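Local coordinates for protein anti-Sigma factor ChrR, transcriptional activator ChrR (Rhodobacter sphaeroides, PDB 2Z2S) that inhibits the sigma-E factor as a zinc-binding anti-sigma factor and needs its C-terminal cupin-like domain to respond to singlet oxygen, at residues 10-15 / 30-35; 24-29 / 125-130. All blocks are in the same frame, centred on the assembly; numbering follows the deposited sequence.

Contact 1 of 2, residues 10-15 / 30-35; sequences ALLTAY and THLSLC. With ZN (zinc ion), chain I.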
ATOM      1  N   ALA B  10       6.453  -5.220 -10.916  1.00 34.84           N
ATOM      2  CA  ALA B  10       5.148  -5.739 -11.327  1.00 32.59           C
ATOM      3  C   ALA B  10       4.256  -6.030 -10.118  1.00 32.63           C
ATOM      4  O   ALA B  10       3.034  -5.871 -10.167  1.00 34.07           O
ATOM      5  CB  ALA B  10       5.328  -6.966 -12.149  1.00 29.40           C
ATOM      6  N   LEU B  11       4.854  -6.455  -9.022  1.00 31.50           N
ATOM      7  CA  LEU B  11       4.054  -6.703  -7.839  1.00 30.98           C
ATOM      8  C   LEU B  11       3.701  -5.380  -7.147  1.00 30.60           C
ATOM      9  O   LEU B  11       2.647  -5.255  -6.514  1.00 31.97           O
ATOM     10  CB  LEU B  11       4.804  -7.610  -6.870  1.00 30.91           C
ATOM     11  CG  LEU B  11       4.715  -9.107  -7.119  1.00 28.67           C
ATOM     12  CD1 LEU B  11       5.318  -9.837  -5.935  1.00 26.58           C
ATOM     13  CD2 LEU B  11       3.272  -9.487  -7.297  1.00 27.65           C
ATOM     14  N   LEU B  12       4.589  -4.399  -7.257  1.00 29.19           N
ATOM     15  CA  LEU B  12       4.356  -3.090  -6.668  1.00 27.99           C
ATOM     16  C   LEU B  12       3.266  -2.361  -7.444  1.00 27.79           C
ATOM     17  O   LEU B  12       2.470  -1.626  -6.866  1.00 27.86           O
ATOM     18  CB  LEU B  12       5.642  -2.284  -6.676  1.00 28.79           C
ATOM     19  CG  LEU B  12       6.291  -2.100  -5.304  1.00 29.37           C
ATOM     20  CD1 LEU B  12       6.166  -3.327  -4.417  1.00 29.82           C
ATOM     21  CD2 LEU B  12       7.718  -1.769  -5.542  1.00 29.46           C
ATOM     22  N   THR B  13       3.231  -2.560  -8.757  1.00 27.24           N
ATOM     23  CA  THR B  13       2.185  -1.949  -9.576  1.00 25.78           C
ATOM     24  C   THR B  13       0.821  -2.582  -9.243  1.00 26.83           C
ATOM     25  O   THR B  13      -0.208  -1.893  -9.192  1.00 24.63           O
ATOM     26  CB  THR B  13       2.459  -2.129 -11.074  1.00 22.58           C
ATOM     27  OG1 THR B  13       3.689  -1.482 -11.402  1.00 22.58           O
ATOM     28  CG2 THR B  13       1.344  -1.507 -11.901  1.00 19.52           C
ATOM     29  N   ALA B  14       0.820  -3.893  -9.021  1.00 27.50           N
ATOM     30  CA  ALA B  14      -0.415  -4.581  -8.679  1.00 29.74           C
ATOM     31  C   ALA B  14      -0.882  -4.113  -7.311  1.00 30.96           C
ATOM     32  O   ALA B  14      -2.069  -3.854  -7.121  1.00 32.70           O
ATOM     33  CB  ALA B  14      -0.212  -6.085  -8.661  1.00 30.41           C
ATOM     34  N   TYR B  15       0.041  -4.005  -6.355  1.00 30.53           N
ATOM     35  CA  TYR B  15      -0.337  -3.547  -5.016  1.00 30.03           C
ATOM     36  C   TYR B  15      -0.898  -2.125  -5.075  1.00 29.61           C
ATOM     37  O   TYR B  15      -1.876  -1.806  -4.408  1.00 26.90           O
ATOM     38  CB  TYR B  15       0.864  -3.570  -4.064  1.00 29.64           C
ATOM     39  CG  TYR B  15       0.547  -3.018  -2.686  1.00 29.33           C
ATOM     40  CD1 TYR B  15       0.050  -3.842  -1.671  1.00 29.53           C
ATOM     41  CD2 TYR B  15       0.701  -1.661  -2.413  1.00 28.03           C
ATOM     42  CE1 TYR B  15      -0.290  -3.317  -0.405  1.00 29.28           C
ATOM     43  CE2 TYR B  15       0.365  -1.122  -1.162  1.00 28.42           C
ATOM     44  CZ  TYR B  15      -0.130  -1.947  -0.159  1.00 30.42           C
ATOM     45  OH  TYR B  15      -0.464  -1.392   1.073  1.00 29.32           O
ATOM     46  N   THR B  30       4.069  -6.069   4.210  1.00 23.39           N
ATOM     47  CA  THR B  30       4.884  -6.242   5.401  1.00 23.30           C
ATOM     48  C   THR B  30       6.287  -5.859   5.014  1.00 23.80           C
ATOM     49  O   THR B  30       7.055  -5.322   5.816  1.00 22.73           O
ATOM     50  CB  THR B  30       4.878  -7.680   5.943  1.00 23.67           C
ATOM     51  OG1 THR B  30       3.553  -8.033   6.360  1.00 22.81           O
ATOM     52  CG2 THR B  30       5.782  -7.768   7.174  1.00 23.11           C
ATOM     53  N   HIS B  31       6.630  -6.124   3.766  1.00 25.52           N
ATOM     54  CA  HIS B  31       7.950  -5.745   3.316  1.00 26.83           C
ATOM     55  C   HIS B  31       7.961  -4.227   3.326  1.00 27.35           C
ATOM     56  O   HIS B  31       8.854  -3.622   3.905  1.00 28.86           O
ATOM     57  CB  HIS B  31       8.221  -6.255   1.904  1.00 26.41           C
ATOM     58  CG  HIS B  31       9.574  -5.887   1.394  1.00 28.07           C
ATOM     59  ND1 HIS B  31      10.737  -6.321   1.992  1.00 29.26           N
ATOM     60  CD2 HIS B  31       9.954  -5.109   0.351  1.00 28.64           C
ATOM     61  CE1 HIS B  31      11.777  -5.829   1.339  1.00 28.48           C
ATOM     62  NE2 HIS B  31      11.327  -5.091   0.339  1.00 28.93           N
ATOM     63  N   LEU B  32       6.944  -3.616   2.714  1.00 27.26           N
ATOM     64  CA  LEU B  32       6.859  -2.161   2.641  1.00 28.03           C
ATOM     65  C   LEU B  32       7.023  -1.482   3.985  1.00 30.08           C
ATOM     66  O   LEU B  32       7.589  -0.390   4.069  1.00 33.25           O
ATOM     67  CB  LEU B  32       5.539  -1.695   2.005  1.00 24.82           C
ATOM     68  CG  LEU B  32       5.275  -1.942   0.508  1.00 24.17           C
ATOM     69  CD1 LEU B  32       4.086  -1.122   0.075  1.00 22.37           C
ATOM     70  CD2 LEU B  32       6.480  -1.574  -0.332  1.00 21.69           C
ATOM     71  N   SER B  33       6.551  -2.098   5.055  1.00 29.73           N
ATOM     72  CA  SER B  33       6.725  -1.428   6.331  1.00 29.85           C
ATOM     73  C   SER B  33       8.065  -1.751   6.974  1.00 27.49           C
ATOM     74  O   SER B  33       8.340  -1.287   8.075  1.00 27.69           O
ATOM     75  CB  SER B  33       5.619  -1.805   7.291  1.00 30.75           C
ATOM     76  OG  SER B  33       5.973  -3.020   7.889  1.00 34.17           O
ATOM     77  N   LEU B  34       8.883  -2.547   6.287  1.00 25.16           N
ATOM     78  CA  LEU B  34      10.207  -2.923   6.774  1.00 22.63           C
ATOM     79  C   LEU B  34      11.284  -2.342   5.875  1.00 21.52           C
ATOM     80  O   LEU B  34      12.421  -2.161   6.303  1.00 21.69           O
ATOM     81  CB  LEU B  34      10.369  -4.447   6.805  1.00 24.18           C
ATOM     82  CG  LEU B  34       9.649  -5.299   7.874  1.00 26.25           C
ATOM     83  CD1 LEU B  34       9.809  -6.773   7.563  1.00 27.05           C
ATOM     84  CD2 LEU B  34      10.212  -5.036   9.255  1.00 26.40           C
ATOM     85  N   CYS B  35      10.912  -2.044   4.634  1.00 19.57           N
ATOM     86  CA  CYS B  35      11.844  -1.522   3.646  1.00 18.82           C
ATOM     87  C   CYS B  35      11.442  -0.155   3.032  1.00 19.20           C
ATOM     88  O   CYS B  35      10.598  -0.080   2.134  1.00 19.87           O
ATOM     89  CB  CYS B  35      12.022  -2.593   2.556  1.00 15.60           C
ATOM     90  SG  CYS B  35      12.675  -1.982   1.020  1.00 12.52           S
TER
HETATM   91 ZN    ZN I 204      12.338  -3.499  -0.315  1.00 49.79          ZN
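The Tyr-15 ring meets the Leu-32 side chain at a slant, its CE2 lying 3.9 Å from Leu-32 CD1. The ring also packs on an apolar side chain of another protein's chain, presumably the sigma factor, while the hydroxyl is hydrogen-bonded to that protein's backbone, as suits the amphipathic tyrosine. With CG anti to the backbone N (chi1 176°), the ring extends from helix 9-17 toward the end of helix 22-32. The other flat group, the imidazole of His-31, carries Cys-35 CB on one face, 3.3 Å above the plane and displaced toward the rim. Leu-32 supplies most of the apolar surface on its side: its second branch, CD2, comes within 4.5 Å of Leu-12 CD1. Beside this packing the zinc ion is held by His-31 NE2 and Cys-35 SG, each at 2.0 Å, and by His-6 and Cys-38. His-31 O accepts from both Leu-34 N and Cys-35 N at the helix end, where the chain turns between the two ligands. Cys-35 is the N-cap of helix 36-54, its side chain capping a backbone N there. Leu-32 also touches Cys-38, so the apolar contact borders the zinc site that anti-sigma activity requires.

Contact 2 of 2, residues 24-29 / 125-130; sequences FSLVVA and AIARLL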
ATOM      1  N   PHE B  24      -1.034 -12.113  -0.984  1.00 30.43           N
ATOM      2  CA  PHE B  24       0.097 -11.396  -1.547  1.00 31.31           C
ATOM      3  C   PHE B  24       0.182  -9.965  -1.003  1.00 29.19           C
ATOM      4  O   PHE B  24       1.263  -9.490  -0.687  1.00 29.33           O
ATOM      5  CB  PHE B  24       0.023 -11.406  -3.084  1.00 34.54           C
ATOM      6  CG  PHE B  24       0.179 -12.782  -3.684  1.00 37.38           C
ATOM      7  CD1 PHE B  24       1.216 -13.609  -3.282  1.00 39.17           C
ATOM      8  CD2 PHE B  24      -0.699 -13.246  -4.648  1.00 39.25           C
ATOM      9  CE1 PHE B  24       1.373 -14.869  -3.823  1.00 38.57           C
ATOM     10  CE2 PHE B  24      -0.541 -14.514  -5.194  1.00 39.36           C
ATOM     11  CZ  PHE B  24       0.499 -15.320  -4.779  1.00 38.91           C
ATOM     12  N   SER B  25      -0.954  -9.285  -0.883  1.00 27.02           N
ATOM     13  CA  SER B  25      -0.971  -7.933  -0.334  1.00 25.79           C
ATOM     14  C   SER B  25      -0.382  -7.946   1.063  1.00 25.65           C
ATOM     15  O   SER B  25       0.237  -6.987   1.498  1.00 27.41           O
ATOM     16  CB  SER B  25      -2.396  -7.405  -0.245  1.00 25.75           C
ATOM     17  OG  SER B  25      -3.003  -7.374  -1.523  1.00 28.77           O
ATOM     18  N   LEU B  26      -0.588  -9.036   1.783  1.00 25.32           N
ATOM     19  CA  LEU B  26      -0.050  -9.134   3.127  1.00 24.04           C
ATOM     20  C   LEU B  26       1.487  -9.178   3.127  1.00 22.23           C
ATOM     21  O   LEU B  26       2.150  -8.520   3.916  1.00 20.25           O
ATOM     22  CB  LEU B  26      -0.622 -10.377   3.812  1.00 24.52           C
ATOM     23  CG  LEU B  26      -0.229 -10.603   5.277  1.00 26.61           C
ATOM     24  CD1 LEU B  26      -0.352  -9.292   6.048  1.00 25.64           C
ATOM     25  CD2 LEU B  26      -1.135 -11.702   5.905  1.00 25.96           C
ATOM     26  N   VAL B  27       2.064  -9.954   2.232  1.00 20.66           N
ATOM     27  CA  VAL B  27       3.505 -10.044   2.205  1.00 21.75           C
ATOM     28  C   VAL B  27       4.127  -8.776   1.667  1.00 20.70           C
ATOM     29  O   VAL B  27       5.079  -8.245   2.241  1.00 18.63           O
ATOM     30  CB  VAL B  27       3.955 -11.221   1.348  1.00 23.01           C
ATOM     31  CG1 VAL B  27       5.447 -11.217   1.204  1.00 22.80           C
ATOM     32  CG2 VAL B  27       3.504 -12.513   1.993  1.00 27.09           C
ATOM     33  N   VAL B  28       3.590  -8.290   0.557  1.00 21.04           N
ATOM     34  CA  VAL B  28       4.118  -7.085  -0.051  1.00 22.66           C
ATOM     35  C   VAL B  28       4.110  -5.913   0.925  1.00 23.63           C
ATOM     36  O   VAL B  28       5.100  -5.191   1.056  1.00 23.40           O
ATOM     37  CB  VAL B  28       3.322  -6.707  -1.286  1.00 21.17           C
ATOM     38  CG1 VAL B  28       3.808  -5.384  -1.828  1.00 22.43           C
ATOM     39  CG2 VAL B  28       3.487  -7.773  -2.327  1.00 23.61           C
ATOM     40  N   ALA B  29       2.995  -5.733   1.621  1.00 23.16           N
ATOM     41  CA  ALA B  29       2.891  -4.641   2.580  1.00 23.43           C
ATOM     42  C   ALA B  29       3.739  -4.835   3.841  1.00 23.42           C
ATOM     43  O   ALA B  29       4.096  -3.859   4.486  1.00 24.55           O
ATOM     44  CB  ALA B  29       1.430  -4.406   2.960  1.00 22.57           C
ATOM     45  N   ALA B 125      -5.422 -17.099  -2.467  1.00 48.66           N
ATOM     46  CA  ALA B 125      -3.972 -17.229  -2.329  1.00 47.41           C
ATOM     47  C   ALA B 125      -3.830 -17.474  -0.835  1.00 47.51           C
ATOM     48  O   ALA B 125      -4.580 -16.902  -0.046  1.00 47.99           O
ATOM     49  CB  ALA B 125      -3.289 -15.952  -2.723  1.00 47.60           C
ATOM     50  N   ILE B 126      -2.897 -18.325  -0.432  1.00 46.34           N
ATOM     51  CA  ILE B 126      -2.763 -18.634   0.987  1.00 46.22           C
ATOM     52  C   ILE B 126      -1.532 -18.020   1.637  1.00 46.82           C
ATOM     53  O   ILE B 126      -0.482 -17.929   1.017  1.00 46.51           O
ATOM     54  CB  ILE B 126      -2.729 -20.169   1.214  1.00 44.95           C
ATOM     55  CG1 ILE B 126      -4.017 -20.819   0.697  1.00 44.66           C
ATOM     56  CG2 ILE B 126      -2.574 -20.472   2.691  1.00 44.54           C
ATOM     57  CD1 ILE B 126      -4.140 -20.893  -0.823  1.00 45.52           C
ATOM     58  N   ALA B 127      -1.665 -17.615   2.896  1.00 47.74           N
ATOM     59  CA  ALA B 127      -0.558 -17.017   3.633  1.00 49.33           C
ATOM     60  C   ALA B 127      -0.315 -17.854   4.865  1.00 51.01           C
ATOM     61  O   ALA B 127      -1.254 -18.439   5.411  1.00 50.91           O
ATOM     62  CB  ALA B 127      -0.899 -15.598   4.040  1.00 49.31           C
ATOM     63  N   ARG B 128       0.940 -17.902   5.307  1.00 53.15           N
ATOM     64  CA  ARG B 128       1.311 -18.679   6.486  1.00 55.26           C
ATOM     65  C   ARG B 128       2.669 -18.267   7.024  1.00 55.71           C
ATOM     66  O   ARG B 128       3.489 -17.690   6.307  1.00 56.36           O
ATOM     67  CB  ARG B 128       1.346 -20.172   6.148  1.00 57.11           C
ATOM     68  CG  ARG B 128       2.414 -20.545   5.140  1.00 59.66           C
ATOM     69  CD  ARG B 128       1.931 -21.592   4.150  1.00 62.39           C
ATOM     70  NE  ARG B 128       2.115 -21.122   2.779  1.00 66.88           N
ATOM     71  CZ  ARG B 128       3.288 -20.767   2.258  1.00 68.44           C
ATOM     72  NH1 ARG B 128       4.393 -20.835   2.993  1.00 68.71           N
ATOM     73  NH2 ARG B 128       3.354 -20.330   1.006  1.00 69.50           N
ATOM     74  N   LEU B 129       2.891 -18.562   8.300  1.00 55.57           N
ATOM     75  CA  LEU B 129       4.159 -18.270   8.952  1.00 55.33           C
ATOM     76  C   LEU B 129       4.912 -19.586   9.012  1.00 55.06           C
ATOM     77  O   LEU B 129       4.393 -20.572   9.517  1.00 56.18           O
ATOM     78  CB  LEU B 129       3.942 -17.757  10.376  1.00 55.23           C
ATOM     79  CG  LEU B 129       3.368 -16.356  10.554  1.00 55.50           C
ATOM     80  CD1 LEU B 129       3.144 -16.094  12.035  1.00 54.99           C
ATOM     81  CD2 LEU B 129       4.328 -15.325   9.964  1.00 55.90           C
ATOM     82  N   LEU B 130       6.124 -19.611   8.480  1.00 54.43           N
ATOM     83  CA  LEU B 130       6.918 -20.823   8.511  1.00 54.22           C
ATOM     84  C   LEU B 130       8.013 -20.655   9.543  1.00 54.86           C
ATOM     85  O   LEU B 130       8.694 -19.637   9.577  1.00 54.50           O
ATOM     86  CB  LEU B 130       7.525 -21.092   7.142  1.00 53.77           C
ATOM     87  CG  LEU B 130       6.534 -21.575   6.089  1.00 54.03           C
ATOM     88  CD1 LEU B 130       7.204 -21.634   4.728  1.00 54.78           C
ATOM     89  CD2 LEU B 130       6.012 -22.944   6.500  1.00 53.97           C
TER
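Helix 22-32 of the zinc-binding anti-sigma domain lies against the sheet of the cupin-like domain in a buried, wholly apolar contact between domains, with Phe-24 on Ala-125 and Leu-26 on Ala-127. Strand 126-132 runs inside this antiparallel cupin sheet, between strands 115-119 and 187-193. Its backbone is tied to both neighbours in alternation: Ile-126 and Arg-128 bond to Thr-193 and Ala-191, whereas Ala-127 and Leu-129 bond to Leu-119 and Ala-117. These backbone bonds are made within the sheet, and no hydrogen bond joins the strand to the helix, which meets it through side chains alone.

The usual alternation of an extended chain decides which side chains take part. Ala-125 and Ala-127 point toward the helix, while Ile-126 and Arg-128 point away from it. Small methyl groups suit the facing positions because they let the helix come close; the CA atoms of Phe-24 and Ala-125 are 7.2 Å apart. The larger helix residues then straddle the strand. Leu-26 reaches over to Leu-119 on one neighbouring strand, and Phe-24 packs on Ala-192 of the other and on Leu-148 beyond it. Val-27 adds to the same seam by touching Ala-192, Leu-148 and Leu-150. The Phe-24 side chain is about 6 Å from that of Glu-147, a residue of the protein's second zinc-binding site, so this interface runs near that site as well.

Leu-26 has CG anti to its own N (chi1 -177°), which directs the chain at the strand, and its CD2 ends 4.3 Å from Ala-127 CB. Phe-24 begins differently, with CG opposite the carbonyl carbon (chi1 -66°), and its ring swings toward the start of the strand, where the methyl CB of Ala-125 sits over one face, 4.0 Å from Phe-24 CE2.

From the N terminus the chain forms helix 9-17, turns, and continues as helix 22-32, which runs steeply across the first; contact 1 closes this short loop of 14 residues beside the zinc ion. Segment 24-29 falls inside that loop, and its partner 125-130 follows with 95 residues between, so contact 2 crosses contact 1 instead of nesting in it. Helix 22-32 serves both contacts, whose centres are about 11 Å apart: contact 1 ties it to the first helix within the anti-sigma domain, contact 2 to the cupin-like sheet. The two meet directly where Tyr-15 CE1 lies 3.9 Å from Ala-29 CB, and where Leu-12 packs on Val-28, which also touches Leu-148 of the sheet.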